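Local coordinates for hydroquinone dioxygenase small subunit (Pseudomonas sp., PDB 4ZXA), which forms, with the large subunit, the iron(II)-dependent cupin enzyme PnpCD, a hydroquinone 1,2-dioxygenase, at the interface of chains A and B. Coordinates in Å, arbitrary orientation; residue numbers count along the deposited sequence, not the author numbering. Chains: chain A, Hydroquinone dioxygenase small subunit; chain B, Hydroquinone dioxygenase large subunit.

Contact 1: the interface of chains A and B. Residues chain A 26-29; chain B 283-285.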
ATOM      1  N   GLU A  26      20.971 -10.741  -3.763  1.00 29.13           N
ATOM      2  CA  GLU A  26      20.340 -11.964  -3.276  1.00 36.40           C
ATOM      3  C   GLU A  26      19.504 -12.612  -4.390  1.00 33.43           C
ATOM      4  O   GLU A  26      18.455 -12.096  -4.775  1.00 24.29           O
ATOM      5  CB  GLU A  26      19.459 -11.648  -2.057  1.00 36.62           C
ATOM      6  CG  GLU A  26      18.636 -12.823  -1.536  1.00 38.93           C
ATOM      7  CD  GLU A  26      17.484 -12.384  -0.628  1.00 47.66           C
ATOM      8  OE1 GLU A  26      17.663 -11.398   0.138  1.00 47.69           O
ATOM      9  OE2 GLU A  26      16.398 -13.019  -0.693  1.00 44.71           O
ATOM     10  N   ILE A  27      19.975 -13.742  -4.904  1.00 28.32           N
ATOM     11  CA  ILE A  27      19.282 -14.444  -5.971  1.00 22.77           C
ATOM     12  C   ILE A  27      18.183 -15.355  -5.447  1.00 34.29           C
ATOM     13  O   ILE A  27      18.414 -16.170  -4.555  1.00 40.51           O
ATOM     14  CB  ILE A  27      20.264 -15.305  -6.760  1.00 28.08           C
ATOM     15  CG1 ILE A  27      21.316 -14.420  -7.437  1.00 27.43           C
ATOM     16  CG2 ILE A  27      19.523 -16.177  -7.770  1.00 27.64           C
ATOM     17  CD1 ILE A  27      20.738 -13.506  -8.501  1.00 29.41           C
ATOM     18  N   ILE A  28      16.976 -15.202  -5.986  1.00 33.64           N
ATOM     19  CA  ILE A  28      15.902 -16.160  -5.751  1.00 32.71           C
ATOM     20  C   ILE A  28      15.861 -17.135  -6.921  1.00 34.26           C
ATOM     21  O   ILE A  28      15.705 -18.335  -6.735  1.00 37.29           O
ATOM     22  CB  ILE A  28      14.508 -15.483  -5.664  1.00 36.40           C
ATOM     23  CG1 ILE A  28      14.519 -14.294  -4.692  1.00 29.54           C
ATOM     24  CG2 ILE A  28      13.425 -16.517  -5.314  1.00 30.44           C
ATOM     25  CD1 ILE A  28      15.041 -14.623  -3.323  1.00 43.71           C
ATOM     26  N   SER A  29      15.999 -16.598  -8.130  1.00 31.94           N
ATOM     27  CA  SER A  29      15.989 -17.400  -9.347  1.00 30.82           C
ATOM     28  C   SER A  29      16.839 -16.725 -10.418  1.00 29.88           C
ATOM     29  O   SER A  29      16.690 -15.527 -10.676  1.00 29.78           O
ATOM     30  CB  SER A  29      14.558 -17.570  -9.854  1.00 28.27           C
ATOM     31  OG  SER A  29      14.522 -18.193 -11.133  1.00 30.11           O
TER
ATOM     32  N   PRO B 283       9.703 -13.968  -8.260  1.00 27.50           N
ATOM     33  CA  PRO B 283      10.884 -13.312  -7.708  1.00 30.53           C
ATOM     34  C   PRO B 283      12.150 -13.784  -8.430  1.00 29.43           C
ATOM     35  O   PRO B 283      12.322 -14.985  -8.677  1.00 24.78           O
ATOM     36  CB  PRO B 283      10.905 -13.787  -6.250  1.00 23.40           C
ATOM     37  CG  PRO B 283       9.599 -14.459  -6.022  1.00 31.45           C
ATOM     38  CD  PRO B 283       9.104 -14.933  -7.330  1.00 25.74           C
ATOM     39  N   ARG B 284      13.022 -12.839  -8.767  1.00 24.41           N
ATOM     40  CA  ARG B 284      14.313 -13.170  -9.349  1.00 25.14           C
ATOM     41  C   ARG B 284      15.440 -12.828  -8.376  1.00 26.22           C
ATOM     42  O   ARG B 284      16.377 -13.602  -8.182  1.00 23.55           O
ATOM     43  CB  ARG B 284      14.502 -12.430 -10.668  1.00 27.61           C
ATOM     44  CG  ARG B 284      13.523 -12.877 -11.734  1.00 30.20           C
ATOM     45  CD  ARG B 284      13.881 -14.258 -12.259  1.00 40.48           C
ATOM     46  NE  ARG B 284      14.554 -14.179 -13.552  1.00 46.34           N
ATOM     47  CZ  ARG B 284      13.931 -13.869 -14.689  1.00 59.02           C
ATOM     48  NH1 ARG B 284      12.627 -13.611 -14.678  1.00 57.49           N
ATOM     49  NH2 ARG B 284      14.604 -13.808 -15.840  1.00 58.81           N
ATOM     50  N   ALA B 285      15.332 -11.673  -7.736  1.00 25.94           N
ATOM     51  CA  ALA B 285      16.395 -11.223  -6.864  1.00 23.36           C
ATOM     52  C   ALA B 285      15.940 -10.115  -5.927  1.00 25.24           C
ATOM     53  O   ALA B 285      14.951  -9.426  -6.183  1.00 27.59           O
ATOM     54  CB  ALA B 285      17.599 -10.777  -7.705  1.00 22.34           C
TER

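Contact 2: the interface of chains A and B. Residues chain A 36, 55-57, 162; chain B 263, 337.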
ATOM      1  N   ALA A  36      25.679  -7.490 -13.617  1.00 21.18           N
ATOM      2  CA  ALA A  36      26.981  -6.813 -13.700  1.00 24.86           C
ATOM      3  C   ALA A  36      27.282  -5.977 -12.450  1.00 20.95           C
ATOM      4  O   ALA A  36      27.562  -4.791 -12.532  1.00 19.47           O
ATOM      5  CB  ALA A  36      27.058  -5.946 -14.964  1.00 19.94           C
ATOM      6  N   VAL A  55      32.954  -0.011 -15.663  1.00 24.14           N
ATOM      7  CA  VAL A  55      32.034  -0.583 -14.679  1.00 26.45           C
ATOM      8  C   VAL A  55      30.596  -0.517 -15.181  1.00 28.96           C
ATOM      9  O   VAL A  55      29.711  -1.169 -14.636  1.00 30.05           O
ATOM     10  CB  VAL A  55      32.166   0.099 -13.290  1.00 24.86           C
ATOM     11  CG1 VAL A  55      33.540  -0.212 -12.692  1.00 28.01           C
ATOM     12  CG2 VAL A  55      31.991   1.600 -13.403  1.00 22.77           C
ATOM     13  N   GLY A  56      30.374   0.250 -16.243  1.00 27.51           N
ATOM     14  CA  GLY A  56      29.085   0.261 -16.907  1.00 20.75           C
ATOM     15  C   GLY A  56      29.280   0.366 -18.404  1.00 26.54           C
ATOM     16  O   GLY A  56      30.095   1.169 -18.872  1.00 26.13           O
ATOM     17  N   LEU A  57      28.533  -0.437 -19.164  1.00 23.59           N
ATOM     18  CA  LEU A  57      28.617  -0.409 -20.620  1.00 24.66           C
ATOM     19  C   LEU A  57      27.240  -0.499 -21.293  1.00 23.91           C
ATOM     20  O   LEU A  57      26.521  -1.488 -21.121  1.00 20.04           O
ATOM     21  CB  LEU A  57      29.519  -1.540 -21.115  1.00 20.68           C
ATOM     22  CG  LEU A  57      29.612  -1.695 -22.630  1.00 21.46           C
ATOM     23  CD1 LEU A  57      30.114  -0.418 -23.282  1.00 22.08           C
ATOM     24  CD2 LEU A  57      30.520  -2.871 -22.967  1.00 26.36           C
ATOM     25  N   TRP A 162      35.194  -7.700 -16.453  1.00 27.41           N
ATOM     26  CA  TRP A 162      33.952  -7.995 -15.753  1.00 28.85           C
ATOM     27  C   TRP A 162      34.095  -9.158 -14.772  1.00 28.38           C
ATOM     28  O   TRP A 162      33.695  -9.057 -13.615  1.00 31.14           O
ATOM     29  CB  TRP A 162      32.804  -8.236 -16.758  1.00 31.59           C
ATOM     30  CG  TRP A 162      32.640  -7.091 -17.723  1.00 27.46           C
ATOM     31  CD1 TRP A 162      33.136  -7.015 -18.986  1.00 24.64           C
ATOM     32  CD2 TRP A 162      31.950  -5.851 -17.486  1.00 28.76           C
ATOM     33  NE1 TRP A 162      32.810  -5.806 -19.553  1.00 25.91           N
ATOM     34  CE2 TRP A 162      32.082  -5.072 -18.655  1.00 24.11           C
ATOM     35  CE3 TRP A 162      31.241  -5.322 -16.393  1.00 22.88           C
ATOM     36  CZ2 TRP A 162      31.525  -3.795 -18.775  1.00 21.39           C
ATOM     37  CZ3 TRP A 162      30.692  -4.055 -16.510  1.00 23.98           C
ATOM     38  CH2 TRP A 162      30.839  -3.303 -17.696  1.00 24.13           C
TER
ATOM     39  N   TRP B 263      21.071   1.199 -15.818  1.00 20.29           N
ATOM     40  CA  TRP B 263      22.207   1.186 -14.899  1.00 21.22           C
ATOM     41  C   TRP B 263      21.986   2.102 -13.695  1.00 23.74           C
ATOM     42  O   TRP B 263      21.632   3.275 -13.834  1.00 22.37           O
ATOM     43  CB  TRP B 263      23.503   1.549 -15.620  1.00 19.24           C
ATOM     44  CG  TRP B 263      23.934   0.515 -16.621  1.00 22.20           C
ATOM     45  CD1 TRP B 263      23.501   0.392 -17.914  1.00 26.14           C
ATOM     46  CD2 TRP B 263      24.891  -0.539 -16.421  1.00 22.05           C
ATOM     47  NE1 TRP B 263      24.130  -0.673 -18.530  1.00 22.35           N
ATOM     48  CE2 TRP B 263      24.984  -1.259 -17.633  1.00 22.87           C
ATOM     49  CE3 TRP B 263      25.691  -0.935 -15.345  1.00 20.74           C
ATOM     50  CZ2 TRP B 263      25.833  -2.352 -17.786  1.00 22.97           C
ATOM     51  CZ3 TRP B 263      26.523  -2.018 -15.498  1.00 18.02           C
ATOM     52  CH2 TRP B 263      26.595  -2.712 -16.709  1.00 22.07           C
ATOM     53  N   ILE B 337      25.994  -7.911 -20.216  1.00 22.40           N
ATOM     54  CA  ILE B 337      27.340  -8.456 -20.297  1.00 26.89           C
ATOM     55  C   ILE B 337      27.451  -9.971 -20.089  1.00 31.47           C
ATOM     56  O   ILE B 337      26.973 -10.504 -19.088  1.00 28.84           O
ATOM     57  CB  ILE B 337      28.276  -7.686 -19.330  1.00 29.83           C
ATOM     58  CG1 ILE B 337      28.465  -6.267 -19.860  1.00 30.19           C
ATOM     59  CG2 ILE B 337      29.634  -8.347 -19.229  1.00 30.80           C
ATOM     60  CD1 ILE B 337      28.591  -5.265 -18.802  1.00 26.83           C
TER
HETATM   61  O   HOH W   1      23.779  -2.021 -21.060  1.00 18.60           O

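Contact 1: the interface of chains A and B
The end of strand 24-27 of the small subunit and the loop residues A:Ile28 and A:Ser29 that follow it meet the start of strand 283-290 of the large subunit. The two backbones run antiparallel, with a beta bridge between A:Ile27 and B:Ala285, and main-chain atoms make the hydrogen bonds seen here. One acceptor serves two donors: the carbonyl oxygen O of B:Arg284 takes hydrogen bonds from the amide N of A:Ile28 at 2.8 Å and from the amide N of A:Ser29 at 3.0 Å. Both donors come from the same face of the carbonyl plane. The bond from A:Ser29 is nearly straight at its hydrogen (175°), whereas A:Ile28 N lies well above the plane, away from a lone pair. The backbone turn at A:Ile28 (psi -43°) lets two successive amide N atoms converge on this oxygen.

A small side chain suits position B:Ala285, since its methyl lies close to the carbonyl O of A:Glu26. Beside the bridge the side chains of A:Ile28 and B:Pro283 cross obliquely, CG2 of the isoleucine reaching the ring carbon CB at 3.8 Å. CG1 stands beside the backbone N (chi1 -50°), which leaves CG2 anti to that N and directed at the proline; the rigid ring offers a firm apolar surface to a branched aliphatic group. The short A:Ser29 side chain probably leaves room for the B:Arg284 chain. The arginine, bent at chi2 and chi3, leads its methylene CD past the serine carbonyl, and that oxygen lies at the guanidinium edge, in its plane, but A:Ser29 O is 3.8 Å from B:Arg284 NE, too long for a hydrogen bond.

Contact 2: the interface of chains A and B
Strand 52-58, the loop at A:Ala36 and the start of helix 162-165 of the small subunit, a member of the cupin family, receive strand 262-266 and the C-terminal loop residue B:Ile337 of the large subunit. Two tryptophans, one from each chain, supply the broad flat surfaces. The indole of B:Trp263 lies against the backbone of strand 52-58: over one face of its six-membered ring sits CA of A:Gly56, 3.8 Å from the ring centroid, in a CH-pi contact, and the amide N of A:Leu57 lies over the same face towards the rim. Glycine suits this place because it has no side chain to hold the ring away from the main chain. The methyl CB of A:Ala36 meets the rim of the benzene ring, 3.7 Å from CH2 of B:Trp263, and its small size permits a close approach. The indole N-H points outward in the ring plane to water 1 (164° at H), with NE1 of B:Trp263 2.9 Å from the water oxygen; the same water lies 2.8 Å from the backbone O of A:Leu57, bridging the chains.

The second tryptophan, A:Trp162, turns one face to B:Ile337, whose side chain crosses it at about a right angle. Both branches are used: the methyl CD1 lies over the six-membered ring, modelled too tightly to be read as especially close packing, while CG2 covers the five-membered ring, 3.7 Å from its centroid. With CG1 beside the backbone N (chi1 -69°) and CG2 beside the carbonyl carbon, the beta-branched side chain lays one branch on each ring. The end methyl CD1 of B:Ile337 also lies at the edge of B:Trp263, in the plane of its indole.

The centres of the C-alpha atoms of contact 1 and contact 2 lie about 19 Å apart. They share no residue, but one stretch of the small subunit, from strand 24-27 through 3-10 helix 32-35 to A:Ala36, reaches both. The large subunit contributes different strands and its C-terminal loop. The deposited assembly holds two small and two large subunits, and each contact repeats in each copy. Two attachments about 19 Å apart may limit rotation of one subunit against the other within the two-subunit dioxygenase; the structure alone does not show this.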